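Local coordinates for protein AvmM (Streptomyces sp. NBRC 109436, PDB 7FE6) that catalyses macrocyclization by dehydration and Michael-type addition in the biosynthesis of alchivemycin A in Streptomyces, at residues F77-Q91 / I109-L121. Numbering follows the deposited sequence.
Sequences FKLFYKVSRADWQEQ and IACQLSGPDGGIL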
ATOM      1  N   PHE A  77     -15.947 -12.869  15.325  1.00 59.61           N
ATOM      2  CA  PHE A  77     -14.936 -13.228  14.355  1.00 60.17           C
ATOM      3  C   PHE A  77     -13.853 -14.066  15.023  1.00 57.60           C
ATOM      4  O   PHE A  77     -13.704 -14.089  16.248  1.00 55.53           O
ATOM      5  CB  PHE A  77     -14.359 -11.978  13.677  1.00 55.32           C
ATOM      6  CG  PHE A  77     -13.800 -10.937  14.628  1.00 57.43           C
ATOM      7  CD1 PHE A  77     -12.453 -10.950  14.988  1.00 53.90           C
ATOM      8  CD2 PHE A  77     -14.602  -9.905  15.105  1.00 58.03           C
ATOM      9  CE1 PHE A  77     -11.935  -9.976  15.829  1.00 52.66           C
ATOM     10  CE2 PHE A  77     -14.079  -8.929  15.942  1.00 58.77           C
ATOM     11  CZ  PHE A  77     -12.736  -8.964  16.297  1.00 52.91           C
ATOM     12  N   LYS A  78     -13.132 -14.798  14.191  1.00 55.65           N
ATOM     13  CA  LYS A  78     -11.973 -15.553  14.625  1.00 56.68           C
ATOM     14  C   LYS A  78     -10.717 -14.875  14.102  1.00 55.04           C
ATOM     15  O   LYS A  78     -10.685 -14.396  12.961  1.00 50.07           O
ATOM     16  CB  LYS A  78     -12.039 -16.998  14.144  1.00 56.08           C
ATOM     17  CG  LYS A  78     -13.079 -17.790  14.850  1.00 53.61           C
ATOM     18  CD  LYS A  78     -13.048 -19.220  14.416  1.00 57.09           C
ATOM     19  CE  LYS A  78     -14.165 -19.971  15.089  1.00 55.60           C
ATOM     20  NZ  LYS A  78     -14.003 -20.046  16.579  1.00 61.49           N
ATOM     21  N   LEU A  79      -9.692 -14.825  14.954  1.00 52.83           N
ATOM     22  CA  LEU A  79      -8.498 -14.034  14.683  1.00 52.40           C
ATOM     23  C   LEU A  79      -7.275 -14.804  15.154  1.00 53.01           C
ATOM     24  O   LEU A  79      -7.141 -15.081  16.348  1.00 55.88           O
ATOM     25  CB  LEU A  79      -8.577 -12.670  15.379  1.00 51.54           C
ATOM     26  CG  LEU A  79      -8.013 -11.444  14.641  1.00 53.93           C
ATOM     27  CD1 LEU A  79      -7.762 -10.295  15.613  1.00 55.03           C
ATOM     28  CD2 LEU A  79      -6.771 -11.768  13.858  1.00 48.11           C
ATOM     29  N   PHE A  80      -6.389 -15.145  14.220  1.00 54.34           N
ATOM     30  CA  PHE A  80      -5.102 -15.760  14.530  1.00 51.48           C
ATOM     31  C   PHE A  80      -3.982 -14.924  13.938  1.00 52.53           C
ATOM     32  O   PHE A  80      -4.152 -14.264  12.901  1.00 51.78           O
ATOM     33  CB  PHE A  80      -4.992 -17.179  13.969  1.00 49.72           C
ATOM     34  CG  PHE A  80      -5.825 -18.179  14.697  1.00 53.87           C
ATOM     35  CD1 PHE A  80      -7.211 -18.222  14.501  1.00 50.17           C
ATOM     36  CD2 PHE A  80      -5.228 -19.089  15.569  1.00 52.64           C
ATOM     37  CE1 PHE A  80      -7.987 -19.155  15.170  1.00 54.39           C
ATOM     38  CE2 PHE A  80      -5.996 -20.040  16.255  1.00 57.53           C
ATOM     39  CZ  PHE A  80      -7.379 -20.070  16.067  1.00 56.28           C
ATOM     40  N   TYR A  81      -2.821 -14.972  14.577  1.00 52.59           N
ATOM     41  CA  TYR A  81      -1.710 -14.204  14.054  1.00 48.22           C
ATOM     42  C   TYR A  81      -0.410 -14.889  14.414  1.00 52.22           C
ATOM     43  O   TYR A  81      -0.351 -15.788  15.267  1.00 52.53           O
ATOM     44  CB  TYR A  81      -1.732 -12.756  14.555  1.00 49.77           C
ATOM     45  CG  TYR A  81      -1.309 -12.558  15.998  1.00 52.23           C
ATOM     46  CD1 TYR A  81      -2.190 -12.849  17.045  1.00 50.62           C
ATOM     47  CD2 TYR A  81      -0.063 -12.028  16.313  1.00 50.00           C
ATOM     48  CE1 TYR A  81      -1.833 -12.656  18.363  1.00 51.04           C
ATOM     49  CE2 TYR A  81       0.315 -11.828  17.631  1.00 53.07           C
ATOM     50  CZ  TYR A  81      -0.582 -12.148  18.667  1.00 57.12           C
ATOM     51  OH  TYR A  81      -0.235 -11.948  19.997  1.00 52.66           O
ATOM     52  N   LYS A  82       0.645 -14.418  13.752  1.00 51.04           N
ATOM     53  CA  LYS A  82       1.985 -14.967  13.891  1.00 50.78           C
ATOM     54  C   LYS A  82       2.936 -13.808  13.668  1.00 49.00           C
ATOM     55  O   LYS A  82       2.865 -13.153  12.622  1.00 45.57           O
ATOM     56  CB  LYS A  82       2.184 -16.090  12.871  1.00 50.48           C
ATOM     57  CG  LYS A  82       3.586 -16.400  12.435  1.00 51.16           C
ATOM     58  CD  LYS A  82       3.526 -16.937  11.003  1.00 48.35           C
ATOM     59  CE  LYS A  82       4.531 -18.010  10.743  1.00 48.13           C
ATOM     60  NZ  LYS A  82       5.927 -17.540  11.006  1.00 49.26           N
ATOM     61  N   VAL A  83       3.794 -13.537  14.656  1.00 50.27           N
ATOM     62  CA  VAL A  83       4.705 -12.398  14.603  1.00 48.91           C
ATOM     63  C   VAL A  83       5.986 -12.842  13.913  1.00 47.33           C
ATOM     64  O   VAL A  83       6.800 -13.563  14.500  1.00 48.17           O
ATOM     65  CB  VAL A  83       4.990 -11.834  15.998  1.00 52.34           C
ATOM     66  CG1 VAL A  83       5.830 -10.598  15.874  1.00 52.02           C
ATOM     67  CG2 VAL A  83       3.693 -11.511  16.709  1.00 52.18           C
ATOM     68  N   SER A  84       6.160 -12.405  12.658  1.00 47.34           N
ATOM     69  CA  SER A  84       7.336 -12.752  11.863  1.00 47.50           C
ATOM     70  C   SER A  84       7.549 -14.263  11.842  1.00 48.72           C
ATOM     71  O   SER A  84       6.644 -15.010  11.442  1.00 47.16           O
ATOM     72  CB  SER A  84       8.579 -12.049  12.410  1.00 45.18           C
ATOM     73  OG  SER A  84       8.423 -10.653  12.261  1.00 47.14           O
ATOM     74  N   ARG A  85       8.713 -14.733  12.307  1.00 43.89           N
ATOM     75  CA  ARG A  85       9.013 -16.160  12.240  1.00 46.88           C
ATOM     76  C   ARG A  85       8.626 -16.952  13.512  1.00 52.28           C
ATOM     77  O   ARG A  85       8.949 -18.142  13.610  1.00 51.82           O
ATOM     78  CB  ARG A  85      10.481 -16.366  11.856  1.00 49.35           C
ATOM     79  CG  ARG A  85      11.541 -16.144  12.933  1.00 50.35           C
ATOM     80  CD  ARG A  85      12.944 -16.305  12.315  1.00 49.74           C
ATOM     81  NE  ARG A  85      13.994 -16.059  13.316  1.00 57.23           N
ATOM     82  CZ  ARG A  85      15.263 -15.729  13.055  1.00 55.51           C
ATOM     83  NH1 ARG A  85      15.683 -15.610  11.787  1.00 47.20           N
ATOM     84  NH2 ARG A  85      16.119 -15.551  14.078  1.00 48.01           N
ATOM     85  N   ALA A  86       7.946 -16.337  14.479  1.00 49.87           N
ATOM     86  CA  ALA A  86       7.392 -17.109  15.582  1.00 47.85           C
ATOM     87  C   ALA A  86       6.196 -17.926  15.088  1.00 52.17           C
ATOM     88  O   ALA A  86       5.787 -17.852  13.925  1.00 55.72           O
ATOM     89  CB  ALA A  86       6.968 -16.189  16.718  1.00 48.86           C
ATOM     90  N   ASP A  87       5.602 -18.688  15.990  1.00 51.06           N
ATOM     91  CA  ASP A  87       4.518 -19.609  15.674  1.00 52.55           C
ATOM     92  C   ASP A  87       3.143 -18.933  15.677  1.00 51.00           C
ATOM     93  O   ASP A  87       2.928 -17.896  16.310  1.00 51.47           O
ATOM     94  CB  ASP A  87       4.542 -20.757  16.675  1.00 53.39           C
ATOM     95  CG  ASP A  87       5.634 -21.748  16.361  1.00 56.53           C
ATOM     96  OD1 ASP A  87       6.292 -21.584  15.303  1.00 61.70           O
ATOM     97  OD2 ASP A  87       5.833 -22.680  17.163  1.00 63.28           O
ATOM     98  N   TRP A  88       2.191 -19.565  14.984  1.00 52.91           N
ATOM     99  CA  TRP A  88       0.814 -19.083  14.994  1.00 49.49           C
ATOM    100  C   TRP A  88       0.248 -19.123  16.402  1.00 51.85           C
ATOM    101  O   TRP A  88       0.641 -19.948  17.227  1.00 54.15           O
ATOM    102  CB  TRP A  88      -0.068 -19.919  14.069  1.00 47.55           C
ATOM    103  CG  TRP A  88       0.113 -19.589  12.627  1.00 50.21           C
ATOM    104  CD1 TRP A  88       0.894 -20.243  11.725  1.00 46.38           C
ATOM    105  CD2 TRP A  88      -0.514 -18.505  11.916  1.00 49.54           C
ATOM    106  NE1 TRP A  88       0.808 -19.620  10.492  1.00 52.54           N
ATOM    107  CE2 TRP A  88      -0.032 -18.542  10.591  1.00 49.50           C
ATOM    108  CE3 TRP A  88      -1.403 -17.486  12.290  1.00 45.89           C
ATOM    109  CZ2 TRP A  88      -0.424 -17.610   9.624  1.00 49.38           C
ATOM    110  CZ3 TRP A  88      -1.787 -16.559  11.351  1.00 48.37           C
ATOM    111  CH2 TRP A  88      -1.304 -16.624  10.017  1.00 49.58           C
ATOM    112  N   GLN A  89      -0.670 -18.206  16.685  1.00 53.41           N
ATOM    113  CA  GLN A  89      -1.417 -18.258  17.938  1.00 54.13           C
ATOM    114  C   GLN A  89      -2.774 -17.624  17.702  1.00 54.54           C
ATOM    115  O   GLN A  89      -2.970 -16.854  16.757  1.00 51.15           O
ATOM    116  CB  GLN A  89      -0.716 -17.528  19.088  1.00 51.78           C
ATOM    117  CG  GLN A  89      -0.430 -16.081  18.721  1.00 55.67           C
ATOM    118  CD  GLN A  89       0.290 -15.326  19.782  1.00 52.79           C
ATOM    119  OE1 GLN A  89      -0.127 -15.302  20.936  1.00 59.11           O
ATOM    120  NE2 GLN A  89       1.374 -14.690  19.405  1.00 49.06           N
ATOM    121  N   GLU A  90      -3.711 -17.976  18.570  1.00 56.75           N
ATOM    122  CA  GLU A  90      -5.012 -17.338  18.541  1.00 56.44           C
ATOM    123  C   GLU A  90      -4.943 -16.038  19.320  1.00 56.22           C
ATOM    124  O   GLU A  90      -4.399 -15.998  20.427  1.00 56.58           O
ATOM    125  CB  GLU A  90      -6.074 -18.241  19.140  1.00 53.46           C
ATOM    126  CG  GLU A  90      -7.442 -17.726  18.834  1.00 57.45           C
ATOM    127  CD  GLU A  90      -8.531 -18.656  19.310  1.00 63.33           C
ATOM    128  OE1 GLU A  90      -8.212 -19.592  20.099  1.00 61.14           O
ATOM    129  OE2 GLU A  90      -9.696 -18.449  18.877  1.00 62.17           O
ATOM    130  N   GLN A  91      -5.467 -14.970  18.736  1.00 58.65           N
ATOM    131  CA  GLN A  91      -5.491 -13.700  19.441  1.00 58.68           C
ATOM    132  C   GLN A  91      -6.335 -13.841  20.707  1.00 56.86           C
ATOM    133  O   GLN A  91      -7.368 -14.512  20.711  1.00 58.04           O
ATOM    134  CB  GLN A  91      -6.037 -12.600  18.530  1.00 55.71           C
ATOM    135  CG  GLN A  91      -5.745 -11.185  19.011  1.00 53.70           C
ATOM    136  CD  GLN A  91      -6.613 -10.785  20.195  1.00 59.53           C
ATOM    137  OE1 GLN A  91      -7.725 -11.304  20.366  1.00 56.96           O
ATOM    138  NE2 GLN A  91      -6.111  -9.863  21.026  1.00 61.51           N
ATOM    139  N   ILE A 109     -13.528  -2.817  17.460  1.00 62.90           N
ATOM    140  CA  ILE A 109     -12.971  -3.766  18.417  1.00 62.94           C
ATOM    141  C   ILE A 109     -11.454  -3.715  18.240  1.00 63.54           C
ATOM    142  O   ILE A 109     -10.927  -4.161  17.208  1.00 60.39           O
ATOM    143  CB  ILE A 109     -13.497  -5.196  18.200  1.00 63.35           C
ATOM    144  CG1 ILE A 109     -15.026  -5.245  18.089  1.00 62.84           C
ATOM    145  CG2 ILE A 109     -13.069  -6.082  19.351  1.00 61.33           C
ATOM    146  CD1 ILE A 109     -15.743  -4.669  19.252  1.00 61.77           C
ATOM    147  N   ALA A 110     -10.750  -3.172  19.237  1.00 63.83           N
ATOM    148  CA  ALA A 110      -9.299  -3.051  19.191  1.00 60.78           C
ATOM    149  C   ALA A 110      -8.648  -4.304  19.772  1.00 61.80           C
ATOM    150  O   ALA A 110      -8.957  -4.708  20.896  1.00 63.04           O
ATOM    151  CB  ALA A 110      -8.837  -1.802  19.942  1.00 60.31           C
ATOM    152  N   CYS A 111      -7.759  -4.921  18.993  1.00 58.76           N
ATOM    153  CA  CYS A 111      -7.127  -6.188  19.344  1.00 57.49           C
ATOM    154  C   CYS A 111      -5.612  -6.070  19.385  1.00 58.25           C
ATOM    155  O   CYS A 111      -4.992  -5.535  18.457  1.00 56.15           O
ATOM    156  CB  CYS A 111      -7.517  -7.283  18.356  1.00 54.67           C
ATOM    157  SG  CYS A 111      -9.250  -7.547  18.288  1.00 62.16           S
ATOM    158  N   GLN A 112      -5.018  -6.627  20.430  1.00 59.36           N
ATOM    159  CA  GLN A 112      -3.572  -6.658  20.555  1.00 60.26           C
ATOM    160  C   GLN A 112      -3.007  -7.888  19.847  1.00 56.95           C
ATOM    161  O   GLN A 112      -3.404  -9.019  20.134  1.00 58.66           O
ATOM    162  CB  GLN A 112      -3.165  -6.636  22.029  1.00 57.34           C
ATOM    163  CG  GLN A 112      -1.677  -6.431  22.249  1.00 59.42           C
ATOM    164  CD  GLN A 112      -1.288  -6.398  23.729  1.00 62.45           C
ATOM    165  OE1 GLN A 112      -0.141  -6.673  24.084  1.00 62.23           O
ATOM    166  NE2 GLN A 112      -2.228  -6.011  24.587  1.00 58.31           N
ATOM    167  N   LEU A 113      -2.058  -7.652  18.943  1.00 57.39           N
ATOM    168  CA  LEU A 113      -1.320  -8.697  18.231  1.00 57.33           C
ATOM    169  C   LEU A 113       0.181  -8.572  18.506  1.00 55.68           C
ATOM    170  O   LEU A 113       0.981  -8.540  17.560  1.00 52.39           O
ATOM    171  CB  LEU A 113      -1.577  -8.597  16.716  1.00 52.46           C
ATOM    172  CG  LEU A 113      -2.868  -9.197  16.148  1.00 53.65           C
ATOM    173  CD1 LEU A 113      -4.106  -8.453  16.660  1.00 52.85           C
ATOM    174  CD2 LEU A 113      -2.825  -9.147  14.629  1.00 48.34           C
ATOM    175  N   SER A 114       0.577  -8.564  19.791  1.00 56.50           N
ATOM    176  CA  SER A 114       1.959  -8.317  20.174  1.00 55.83           C
ATOM    177  C   SER A 114       2.669  -9.648  20.393  1.00 56.31           C
ATOM    178  O   SER A 114       2.076 -10.726  20.308  1.00 53.24           O
ATOM    179  CB  SER A 114       2.048  -7.485  21.457  1.00 61.01           C
ATOM    180  OG  SER A 114       1.560  -8.202  22.610  1.00 58.61           O
ATOM    181  N   GLY A 115       3.966  -9.568  20.663  1.00 65.67           N
ATOM    182  CA  GLY A 115       4.718 -10.735  21.053  1.00 64.86           C
ATOM    183  C   GLY A 115       6.053 -10.845  20.352  1.00 68.52           C
ATOM    184  O   GLY A 115       6.331 -10.138  19.375  1.00 66.54           O
ATOM    185  N   PRO A 116       6.898 -11.758  20.838  1.00 60.63           N
ATOM    186  CA  PRO A 116       8.214 -11.967  20.217  1.00 59.00           C
ATOM    187  C   PRO A 116       8.082 -12.401  18.765  1.00 59.15           C
ATOM    188  O   PRO A 116       7.118 -13.073  18.373  1.00 58.73           O
ATOM    189  CB  PRO A 116       8.836 -13.079  21.065  1.00 56.67           C
ATOM    190  CG  PRO A 116       8.018 -13.125  22.318  1.00 53.29           C
ATOM    191  CD  PRO A 116       6.665 -12.637  21.995  1.00 53.43           C
ATOM    192  N   ASP A 117       9.086 -12.028  17.970  1.00 52.02           N
ATOM    193  CA  ASP A 117       9.055 -12.182  16.524  1.00 52.26           C
ATOM    194  C   ASP A 117       9.879 -13.358  16.043  1.00 52.57           C
ATOM    195  O   ASP A 117      10.164 -13.454  14.846  1.00 53.59           O
ATOM    196  CB  ASP A 117       9.557 -10.898  15.858  1.00 52.17           C
ATOM    197  CG  ASP A 117      11.063 -10.700  16.019  1.00 53.50           C
ATOM    198  OD1 ASP A 117      11.696 -11.361  16.884  1.00 55.85           O
ATOM    199  OD2 ASP A 117      11.619  -9.822  15.339  1.00 51.66           O
ATOM    200  N   GLY A 118      10.252 -14.261  16.938  1.00 53.79           N
ATOM    201  CA  GLY A 118      11.106 -15.368  16.568  1.00 51.73           C
ATOM    202  C   GLY A 118      12.588 -15.071  16.618  1.00 51.50           C
ATOM    203  O   GLY A 118      13.368 -15.746  15.932  1.00 53.18           O
ATOM    204  N   GLY A 119      13.010 -14.088  17.406  1.00 54.15           N
ATOM    205  CA  GLY A 119      14.435 -13.850  17.514  1.00 56.81           C
ATOM    206  C   GLY A 119      15.050 -13.062  16.379  1.00 54.49           C
ATOM    207  O   GLY A 119      16.262 -13.136  16.177  1.00 53.63           O
ATOM    208  N   ILE A 120      14.256 -12.348  15.594  1.00 55.36           N
ATOM    209  CA  ILE A 120      14.839 -11.447  14.611  1.00 55.17           C
ATOM    210  C   ILE A 120      15.275 -10.180  15.348  1.00 57.12           C
ATOM    211  O   ILE A 120      16.469  -9.954  15.545  1.00 58.89           O
ATOM    212  CB  ILE A 120      13.851 -11.184  13.476  1.00 51.55           C
ATOM    213  CG1 ILE A 120      13.528 -12.532  12.845  1.00 54.04           C
ATOM    214  CG2 ILE A 120      14.432 -10.233  12.458  1.00 49.12           C
ATOM    215  CD1 ILE A 120      12.580 -12.474  11.666  1.00 48.45           C
ATOM    216  N   LEU A 121      14.316  -9.366  15.788  1.00 56.81           N
ATOM    217  CA  LEU A 121      14.579  -8.225  16.658  1.00 54.01           C
ATOM    218  C   LEU A 121      14.397  -8.553  18.139  1.00 62.26           C
ATOM    219  O   LEU A 121      14.994  -7.884  19.002  1.00 61.96           O
ATOM    220  CB  LEU A 121      13.654  -7.062  16.293  1.00 56.28           C
ATOM    221  CG  LEU A 121      13.824  -6.532  14.868  1.00 59.02           C
ATOM    222  CD1 LEU A 121      12.824  -5.434  14.557  1.00 54.42           C
ATOM    223  CD2 LEU A 121      15.252  -6.029  14.701  1.00 60.34           C
TER
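Two facing beta sheets of a sandwich meet here: strand 77-83 of one packs on strand 109-113 of the other, where F77, L79 and Y81 face C111 and L113. The strand axes come within 8.9 Å and run in roughly the same direction, at 33°. C111 SG sits at the edge of the F77 ring, 5.5 Å from the ring centroid. L79 CD1 touches both C111 CB and L113 CD1.

The Y81 ring takes L113 over one face and Q89 CG over the opposite one. L113 CB is 3.9 Å from the ring centroid, a CH-pi contact close to the ring normal. CG of Y81 lies between the backbone N and carbonyl carbon (chi1 75°), which lays the ring alongside L113, the two side chains pointing opposite ways, and carries OH to the backbone. Y81 OH donates to S114 O at 2.6 Å, in the carbonyl plane. A phenylalanine in its place would probably keep the packing on L113 but leave S114 O without this donor. Nearby, Q91 NE2 donates to Q112 O at 3.0 Å, nearly straight and in its own amide plane.

Farther along, the type II' turn V83-A86 meets loop 115-119. V83 CB packs on P116 O, and R85 N donates to D117 O. The extended R85 side chain bonds G118 O through NE at 2.7 Å, in the guanidinium plane, while I120 CG1 lies over one guanidinium face. R85 NH1 bonds S67 O, and NH2 bonds E104 O, both of the second subunit. D117 OD2 accepts from L121 N through its syn lone pair. The side chain of I120 is about 5 Å from bound alchivemycin A. The contact runs from the core of a beta sandwich to loops near the second subunit and the ligand.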